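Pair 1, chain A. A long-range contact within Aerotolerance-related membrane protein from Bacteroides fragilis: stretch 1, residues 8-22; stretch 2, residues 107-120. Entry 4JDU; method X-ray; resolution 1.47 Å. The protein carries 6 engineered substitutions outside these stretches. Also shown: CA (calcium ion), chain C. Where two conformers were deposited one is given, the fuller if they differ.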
# COMPACT_ATOMS: atom_id res chain seq x y z
N GLY A 8 6.25 8.97 -19.60
CA GLY A 8 6.45 8.59 -18.21
C GLY A 8 5.30 9.00 -17.31
O GLY A 8 4.63 10.00 -17.55
N VAL A 9 5.07 8.21 -16.26
CA VAL A 9 4.01 8.46 -15.29
C VAL A 9 4.65 8.66 -13.92
O VAL A 9 5.72 8.11 -13.66
CB VAL A 9 3.03 7.27 -15.25
CG1 VAL A 9 1.94 7.45 -14.19
CG2 VAL A 9 2.42 7.05 -16.61
N GLU A 10 4.02 9.45 -13.06
CA GLU A 10 4.46 9.54 -11.68
C GLU A 10 3.64 8.57 -10.83
O GLU A 10 2.41 8.56 -10.93
CB GLU A 10 4.33 10.97 -11.14
CG GLU A 10 5.28 11.94 -11.82
CD GLU A 10 5.27 13.31 -11.19
OE1 GLU A 10 4.61 13.49 -10.15
OE2 GLU A 10 5.93 14.21 -11.75
N VAL A 11 4.31 7.75 -10.04
CA VAL A 11 3.62 6.74 -9.24
C VAL A 11 3.95 6.92 -7.77
O VAL A 11 5.11 6.86 -7.37
CB VAL A 11 4.04 5.31 -9.67
CG1 VAL A 11 3.31 4.25 -8.83
CG2 VAL A 11 3.76 5.10 -11.15
N MSE A 12 2.93 7.15 -6.95
CA MSE A 12 3.14 7.23 -5.51
C MSE A 12 2.65 5.96 -4.85
O MSE A 12 1.45 5.64 -4.89
CB MSE A 12 2.44 8.45 -4.90
CG MSE A 12 2.57 8.51 -3.39
SE MSE A 12 4.44 8.61 -2.82
CE MSE A 12 4.92 10.27 -3.68
N ILE A 13 3.59 5.23 -4.26
CA ILE A 13 3.28 4.05 -3.48
C ILE A 13 2.82 4.49 -2.10
O ILE A 13 3.45 5.34 -1.47
CB ILE A 13 4.51 3.14 -3.31
CG1 ILE A 13 5.12 2.80 -4.67
CG2 ILE A 13 4.15 1.88 -2.55
CD1 ILE A 13 4.19 1.99 -5.57
N ALA A 14 1.72 3.92 -1.62
CA ALA A 14 1.32 4.12 -0.23
C ALA A 14 1.28 2.75 0.43
O ALA A 14 0.38 1.95 0.17
CB ALA A 14 -0.05 4.81 -0.15
N LEU A 15 2.28 2.49 1.27
CA LEU A 15 2.46 1.17 1.88
C LEU A 15 1.98 1.14 3.32
O LEU A 15 2.47 1.90 4.16
CB LEU A 15 3.93 0.75 1.83
CG LEU A 15 4.32 -0.53 2.58
CD1 LEU A 15 3.68 -1.76 1.95
CD2 LEU A 15 5.82 -0.66 2.55
N ASP A 16 1.02 0.26 3.59
CA ASP A 16 0.55 -0.03 4.94
C ASP A 16 1.66 -0.71 5.74
O ASP A 16 2.11 -1.80 5.38
CB ASP A 16 -0.65 -0.98 4.80
CG ASP A 16 -1.47 -1.11 6.07
OD1 ASP A 16 -0.92 -0.98 7.18
OD2 ASP A 16 -2.69 -1.39 5.94
N ILE A 17 2.11 -0.08 6.83
CA ILE A 17 3.08 -0.71 7.73
C ILE A 17 2.50 -0.89 9.13
O ILE A 17 3.23 -1.02 10.13
CB ILE A 17 4.43 0.04 7.76
CG1 ILE A 17 4.29 1.46 8.32
CG2 ILE A 17 5.04 0.06 6.35
CD1 ILE A 17 5.64 2.07 8.68
N SER A 18 1.17 -0.95 9.20
CA SER A 18 0.48 -1.18 10.46
C SER A 18 0.73 -2.60 10.94
O SER A 18 1.19 -3.46 10.19
CB SER A 18 -1.02 -0.90 10.33
OG SER A 18 -1.68 -1.85 9.49
N ASN A 19 0.40 -2.84 12.20
CA ASN A 19 0.74 -4.10 12.83
C ASN A 19 0.14 -5.33 12.14
O ASN A 19 0.76 -6.38 12.11
CB ASN A 19 0.38 -4.08 14.32
CG ASN A 19 1.56 -4.42 15.20
OD1 ASN A 19 1.81 -5.59 15.50
ND2 ASN A 19 2.32 -3.41 15.60
N SER A 20 -1.05 -5.20 11.57
CA SER A 20 -1.68 -6.35 10.92
C SER A 20 -0.88 -6.87 9.73
O SER A 20 -1.03 -8.02 9.32
CB SER A 20 -3.12 -6.04 10.51
OG SER A 20 -3.15 -4.97 9.59
N MSE A 21 -0.04 -6.01 9.15
CA MSE A 21 0.79 -6.42 8.01
C MSE A 21 1.88 -7.42 8.40
O MSE A 21 2.53 -8.01 7.53
CB MSE A 21 1.39 -5.18 7.32
CG MSE A 21 0.30 -4.26 6.74
SE MSE A 21 -0.48 -5.00 5.12
CE MSE A 21 1.05 -4.69 3.93
N LEU A 22 2.06 -7.65 9.70
CA LEU A 22 3.02 -8.66 10.14
C LEU A 22 2.43 -10.08 10.15
O LEU A 22 3.15 -11.05 10.36
CB LEU A 22 3.63 -8.30 11.50
CG LEU A 22 4.48 -7.03 11.47
CD1 LEU A 22 4.79 -6.57 12.88
CD2 LEU A 22 5.77 -7.24 10.70
N GLY A 107 1.07 17.93 -17.78
CA GLY A 107 0.55 16.85 -18.60
C GLY A 107 1.24 15.52 -18.37
O GLY A 107 1.63 14.83 -19.32
N VAL A 108 1.40 15.15 -17.11
CA VAL A 108 1.98 13.85 -16.77
C VAL A 108 0.93 13.01 -16.06
O VAL A 108 0.13 13.52 -15.27
CB VAL A 108 3.26 13.99 -15.91
CG1 VAL A 108 2.96 14.58 -14.54
CG2 VAL A 108 3.95 12.64 -15.76
N GLY A 109 0.92 11.71 -16.35
CA GLY A 109 0.04 10.80 -15.66
C GLY A 109 0.41 10.70 -14.19
O GLY A 109 1.59 10.78 -13.83
N ARG A 110 -0.60 10.55 -13.34
CA ARG A 110 -0.36 10.39 -11.91
C ARG A 110 -1.16 9.18 -11.42
O ARG A 110 -2.36 9.08 -11.65
CB ARG A 110 -0.79 11.63 -11.13
CG ARG A 110 -0.18 12.96 -11.57
CD ARG A 110 -0.89 14.10 -10.81
NE ARG A 110 -0.48 15.49 -11.05
CZ ARG A 110 0.75 15.95 -11.30
NH1 ARG A 110 1.80 15.14 -11.41
NH2 ARG A 110 0.92 17.25 -11.47
N ALA A 111 -0.48 8.27 -10.72
CA ALA A 111 -1.14 7.09 -10.17
C ALA A 111 -0.71 6.84 -8.74
O ALA A 111 0.47 7.01 -8.40
CB ALA A 111 -0.83 5.86 -11.03
N ILE A 112 -1.66 6.45 -7.91
CA ILE A 112 -1.40 6.05 -6.54
C ILE A 112 -1.58 4.55 -6.46
O ILE A 112 -2.53 4.01 -7.02
CB ILE A 112 -2.36 6.75 -5.56
CG1 ILE A 112 -2.15 8.27 -5.62
CG2 ILE A 112 -2.18 6.20 -4.14
CD1 ILE A 112 -3.19 9.06 -4.85
N VAL A 113 -0.65 3.87 -5.80
CA VAL A 113 -0.77 2.43 -5.58
C VAL A 113 -0.76 2.16 -4.08
O VAL A 113 0.27 2.28 -3.43
CB VAL A 113 0.37 1.65 -6.26
CG1 VAL A 113 0.20 0.14 -6.04
CG2 VAL A 113 0.43 1.97 -7.76
N VAL A 114 -1.94 1.85 -3.55
CA VAL A 114 -2.09 1.53 -2.13
C VAL A 114 -1.86 0.04 -1.93
O VAL A 114 -2.49 -0.77 -2.61
CB VAL A 114 -3.49 1.90 -1.61
CG1 VAL A 114 -3.58 1.66 -0.11
CG2 VAL A 114 -3.81 3.37 -1.92
N ILE A 115 -0.94 -0.32 -1.03
CA ILE A 115 -0.63 -1.72 -0.73
C ILE A 115 -0.97 -1.99 0.74
O ILE A 115 -0.37 -1.43 1.65
CB ILE A 115 0.85 -2.04 -1.04
CG1 ILE A 115 1.18 -1.55 -2.45
CG2 ILE A 115 1.11 -3.53 -0.91
CD1 ILE A 115 2.58 -1.83 -2.90
N THR A 116 -1.96 -2.85 0.96
CA THR A 116 -2.59 -2.94 2.26
C THR A 116 -3.38 -4.24 2.39
O THR A 116 -3.69 -4.87 1.39
CB THR A 116 -3.56 -1.74 2.47
OG1 THR A 116 -4.14 -1.78 3.77
CG2 THR A 116 -4.69 -1.74 1.41
N ASP A 117 -3.70 -4.62 3.62
CA ASP A 117 -4.63 -5.73 3.84
C ASP A 117 -6.06 -5.19 3.92
O ASP A 117 -7.02 -5.96 4.09
CB ASP A 117 -4.25 -6.55 5.07
CG ASP A 117 -4.09 -5.70 6.32
OD1 ASP A 117 -4.74 -4.63 6.42
OD2 ASP A 117 -3.32 -6.12 7.22
N GLY A 118 -6.19 -3.88 3.81
CA GLY A 118 -7.50 -3.25 3.70
C GLY A 118 -8.29 -3.24 4.98
O GLY A 118 -9.43 -2.79 5.01
N GLU A 119 -7.70 -3.76 6.06
CA GLU A 119 -8.34 -3.70 7.37
C GLU A 119 -8.39 -2.25 7.83
O GLU A 119 -7.76 -1.90 8.83
CB GLU A 119 -7.56 -4.51 8.39
CG GLU A 119 -7.84 -5.98 8.33
CD GLU A 119 -7.83 -6.63 9.70
OE1 GLU A 119 -8.52 -7.66 9.87
OE2 GLU A 119 -7.14 -6.11 10.60
N ASN A 120 -9.13 -1.43 7.09
CA ASN A 120 -9.27 -0.02 7.41
C ASN A 120 -10.06 0.12 8.70
O ASN A 120 -10.99 -0.64 8.96
CB ASN A 120 -9.98 0.72 6.27
CG ASN A 120 -9.86 2.23 6.39
OD1 ASN A 120 -8.92 2.74 6.99
ND2 ASN A 120 -10.83 2.94 5.82
CA CA C . -3.79 -2.69 9.76
O HOH W 1 -3.04 -3.00 12.28
O HOH W 2 -5.73 -3.73 10.88

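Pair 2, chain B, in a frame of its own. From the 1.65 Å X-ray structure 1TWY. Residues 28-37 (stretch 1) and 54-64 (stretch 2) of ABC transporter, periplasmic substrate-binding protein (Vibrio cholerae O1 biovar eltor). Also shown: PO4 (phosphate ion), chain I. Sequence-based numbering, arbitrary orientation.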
# COMPACT_ATOMS: atom_id res chain seq x y z
N SER B 28 -11.58 -21.72 20.07
CA SER B 28 -11.15 -22.10 18.70
C SER B 28 -10.05 -21.16 18.19
O SER B 28 -9.60 -20.25 18.89
CB SER B 28 -12.37 -22.13 17.77
OG SER B 28 -13.56 -21.78 18.47
N GLU B 29 -9.57 -21.41 16.98
CA GLU B 29 -8.44 -20.61 16.44
C GLU B 29 -8.81 -20.22 14.99
O GLU B 29 -9.40 -21.00 14.33
CB GLU B 29 -7.15 -21.43 16.47
CG GLU B 29 -6.04 -20.90 17.40
CD GLU B 29 -4.60 -21.03 16.83
OE1 GLU B 29 -4.32 -21.97 16.02
OE2 GLU B 29 -3.73 -20.18 17.19
N ILE B 30 -8.52 -18.98 14.58
CA ILE B 30 -8.76 -18.51 13.23
C ILE B 30 -7.38 -18.04 12.82
O ILE B 30 -6.72 -17.39 13.56
CB ILE B 30 -9.75 -17.29 13.19
CG1 ILE B 30 -11.18 -17.74 13.48
CG2 ILE B 30 -9.81 -16.66 11.86
CD1 ILE B 30 -12.12 -16.58 13.83
N THR B 31 -6.98 -18.34 11.61
CA THR B 31 -5.64 -17.94 11.13
C THR B 31 -5.91 -17.03 9.96
O THR B 31 -6.58 -17.44 9.01
CB THR B 31 -4.91 -19.15 10.66
OG1 THR B 31 -4.80 -20.10 11.72
CG2 THR B 31 -3.45 -18.81 10.20
N ILE B 32 -5.42 -15.79 10.01
CA ILE B 32 -5.55 -14.91 8.89
C ILE B 32 -4.11 -14.60 8.44
O ILE B 32 -3.33 -14.08 9.22
CB ILE B 32 -6.42 -13.63 9.27
CG1 ILE B 32 -6.48 -12.66 8.11
CG2 ILE B 32 -5.90 -12.91 10.49
CD1 ILE B 32 -7.66 -11.61 8.21
N SER B 33 -3.83 -14.83 7.17
CA SER B 33 -2.46 -14.80 6.65
C SER B 33 -2.36 -13.93 5.48
O SER B 33 -3.23 -13.92 4.61
CB SER B 33 -2.09 -16.24 6.27
OG SER B 33 -2.37 -17.05 7.42
N GLY B 34 -1.19 -13.28 5.35
CA GLY B 34 -0.82 -12.62 4.12
C GLY B 34 -0.08 -11.31 4.34
O GLY B 34 0.83 -11.22 5.15
N SER B 35 -0.54 -10.34 3.64
CA SER B 35 -0.00 -9.01 3.62
C SER B 35 0.44 -8.44 4.93
O SER B 35 -0.30 -8.36 5.89
CB SER B 35 -0.97 -8.05 2.92
OG SER B 35 -0.61 -6.69 3.09
N THR B 36 1.72 -8.03 4.94
CA THR B 36 2.26 -7.37 6.09
C THR B 36 1.74 -5.93 6.14
O THR B 36 1.69 -5.43 7.23
CB THR B 36 3.82 -7.29 6.02
OG1 THR B 36 4.20 -6.56 4.86
CG2 THR B 36 4.46 -8.71 5.99
N SER B 37 1.42 -5.36 5.02
CA SER B 37 0.73 -4.01 4.98
C SER B 37 -0.62 -4.09 5.77
O SER B 37 -0.89 -3.31 6.69
CB SER B 37 0.57 -3.52 3.56
OG SER B 37 1.84 -3.66 2.78
N PRO B 54 -13.02 -13.96 24.06
CA PRO B 54 -11.71 -14.32 24.65
C PRO B 54 -11.29 -15.75 24.41
O PRO B 54 -10.10 -16.02 24.36
CB PRO B 54 -11.84 -13.97 26.15
CG PRO B 54 -13.33 -13.98 26.40
CD PRO B 54 -13.99 -13.53 25.09
N GLU B 55 -12.23 -16.64 24.12
CA GLU B 55 -11.83 -17.99 23.70
C GLU B 55 -11.48 -18.23 22.20
O GLU B 55 -11.26 -19.41 21.78
CB GLU B 55 -12.88 -18.99 24.21
CG GLU B 55 -13.02 -18.98 25.75
CD GLU B 55 -11.71 -19.26 26.49
OE1 GLU B 55 -11.02 -20.29 26.18
OE2 GLU B 55 -11.35 -18.46 27.37
N THR B 56 -11.35 -17.20 21.36
CA THR B 56 -10.89 -17.50 19.99
C THR B 56 -9.67 -16.71 19.66
O THR B 56 -9.71 -15.48 19.73
CB THR B 56 -12.05 -17.40 18.97
OG1 THR B 56 -13.13 -16.64 19.48
CG2 THR B 56 -12.74 -18.74 18.85
N TYR B 57 -8.55 -17.40 19.45
CA TYR B 57 -7.34 -16.72 19.20
C TYR B 57 -7.34 -16.46 17.66
O TYR B 57 -7.57 -17.38 16.86
CB TYR B 57 -6.14 -17.52 19.67
CG TYR B 57 -4.82 -16.87 19.33
CD1 TYR B 57 -4.51 -15.57 19.80
CD2 TYR B 57 -3.89 -17.53 18.54
CE1 TYR B 57 -3.28 -14.97 19.48
CE2 TYR B 57 -2.67 -16.95 18.21
CZ TYR B 57 -2.37 -15.67 18.68
OH TYR B 57 -1.16 -15.11 18.33
N VAL B 58 -7.16 -15.20 17.28
CA VAL B 58 -6.94 -14.85 15.89
C VAL B 58 -5.44 -14.69 15.68
O VAL B 58 -4.80 -13.75 16.16
CB VAL B 58 -7.76 -13.57 15.45
CG1 VAL B 58 -7.55 -13.22 13.98
CG2 VAL B 58 -9.22 -13.77 15.59
N ALA B 59 -4.88 -15.60 14.95
CA ALA B 59 -3.48 -15.58 14.59
C ALA B 59 -3.27 -14.76 13.31
O ALA B 59 -3.70 -15.20 12.23
CB ALA B 59 -3.01 -16.99 14.38
N VAL B 60 -2.56 -13.64 13.41
CA VAL B 60 -2.36 -12.76 12.29
C VAL B 60 -0.97 -13.09 11.81
O VAL B 60 -0.01 -12.85 12.53
CB VAL B 60 -2.51 -11.26 12.67
CG1 VAL B 60 -2.30 -10.33 11.43
CG2 VAL B 60 -3.85 -11.01 13.26
N GLN B 61 -0.84 -13.51 10.58
CA GLN B 61 0.41 -13.99 10.06
C GLN B 61 0.86 -13.13 8.93
O GLN B 61 0.38 -13.26 7.82
CB GLN B 61 0.28 -15.43 9.53
CG GLN B 61 -0.13 -16.42 10.56
CD GLN B 61 -0.17 -17.90 10.07
OE1 GLN B 61 0.03 -18.81 10.92
NE2 GLN B 61 -0.28 -18.14 8.78
N GLY B 62 1.88 -12.32 9.18
CA GLY B 62 2.33 -11.41 8.16
C GLY B 62 3.43 -12.07 7.37
O GLY B 62 4.63 -12.12 7.81
N VAL B 63 3.06 -12.62 6.20
CA VAL B 63 3.98 -13.35 5.30
C VAL B 63 3.99 -12.85 3.89
O VAL B 63 4.59 -13.53 3.00
CB VAL B 63 3.63 -14.84 5.27
CG1 VAL B 63 4.02 -15.45 6.60
CG2 VAL B 63 2.13 -15.08 4.99
N GLY B 64 3.29 -11.75 3.61
CA GLY B 64 3.18 -11.20 2.30
C GLY B 64 1.95 -11.71 1.55
O GLY B 64 1.50 -12.81 1.87
P PO4 I . 2.66 -7.11 1.42
O1 PO4 I . 1.63 -6.08 1.89
O2 PO4 I . 3.84 -6.30 0.63
O3 PO4 I . 3.30 -7.91 2.61
O4 PO4 I . 2.17 -8.10 0.38

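Both pairs are built on two neighbouring parallel strands. In pair 1, the strands carrying Glu A10 to Asp A16 and Arg A110 to Thr A116 run with an angle of 19° between their N-to-C directions; in pair 2, strands 29-34 and 57-62 make 17°. In each the axes approach to 4.7 Å, and N, CA and C of 14 central residues superpose with an RMSD of 0.6 Å.

The hydrogen-bond ladder follows the same register. In pair 1, Met A12 N donates to Ala A111 O (2.9 Å) and Val A113 N to Met A12 O (2.9 Å). Their counterparts repeat this exactly: Ile B30 N to Tyr B57 O (2.9 Å) and Ala B59 N to Ile B30 O (2.9 Å). One residue of the first strand thus bonds to two residues flanking its bridge partner, as parallel pairing requires. Further along, Asp A16 N to Ile A115 O (2.9 Å) matches Gly B34 N to Gln B61 O (2.9 Å).

Side chains differ most on the face carrying Val A11, Ile A13 and Leu A15, matched by Glu B29, Thr B31 and Ser B33. In pair 1 this face is aliphatic: Val A11 CG1 lies 3.8 Å from Val A113 CG2, and Ile A13 CG2 lies 4.0 Å from Ile A115 CD1. In pair 2, Glu B29 OE2 approaches the edge of the Tyr B57 ring, 3.0 Å from CD2, while Thr B31 CG2 packs 3.4 Å from Gln B61 CD. Although Ile A13 and Thr B31 have side-chain centres only 0.2 Å apart, one meets isoleucine and the other an amide. Ser B33 OG accepts a weak bond from Gln B61 NE2 (2.7 Å, 118°), where Leu A15 CD1 instead sits 4.1 Å from Ile A115 CB.

On the other face, Ala A14 and Ile B32 oppose matched valines. Ala A14 CB stays 4.4 Å from Val A114 CG2; the longer Ile B32 brings CG2 to 3.9 Å from Val B60 CG2 and also 3.9 Å from Val B58 CG1.

The strand ends diverge. Asp A16 OD2 accepts a bond from Thr A116 OG1 (2.6 Å), an option closed to the matching Gly B34 and Gly B62, which lack side chains. Instead, Gly B34 O accepts from Val B63 N (2.8 Å) and Gly B64 N (3.0 Å). Beyond the matched positions, Ser A18 OG and Ser A20 OG bind calcium at 2.3 and 2.4 Å, whereas Ser B35 OG and Ser B37 OG each donate to phosphate O1 at 2.6 Å.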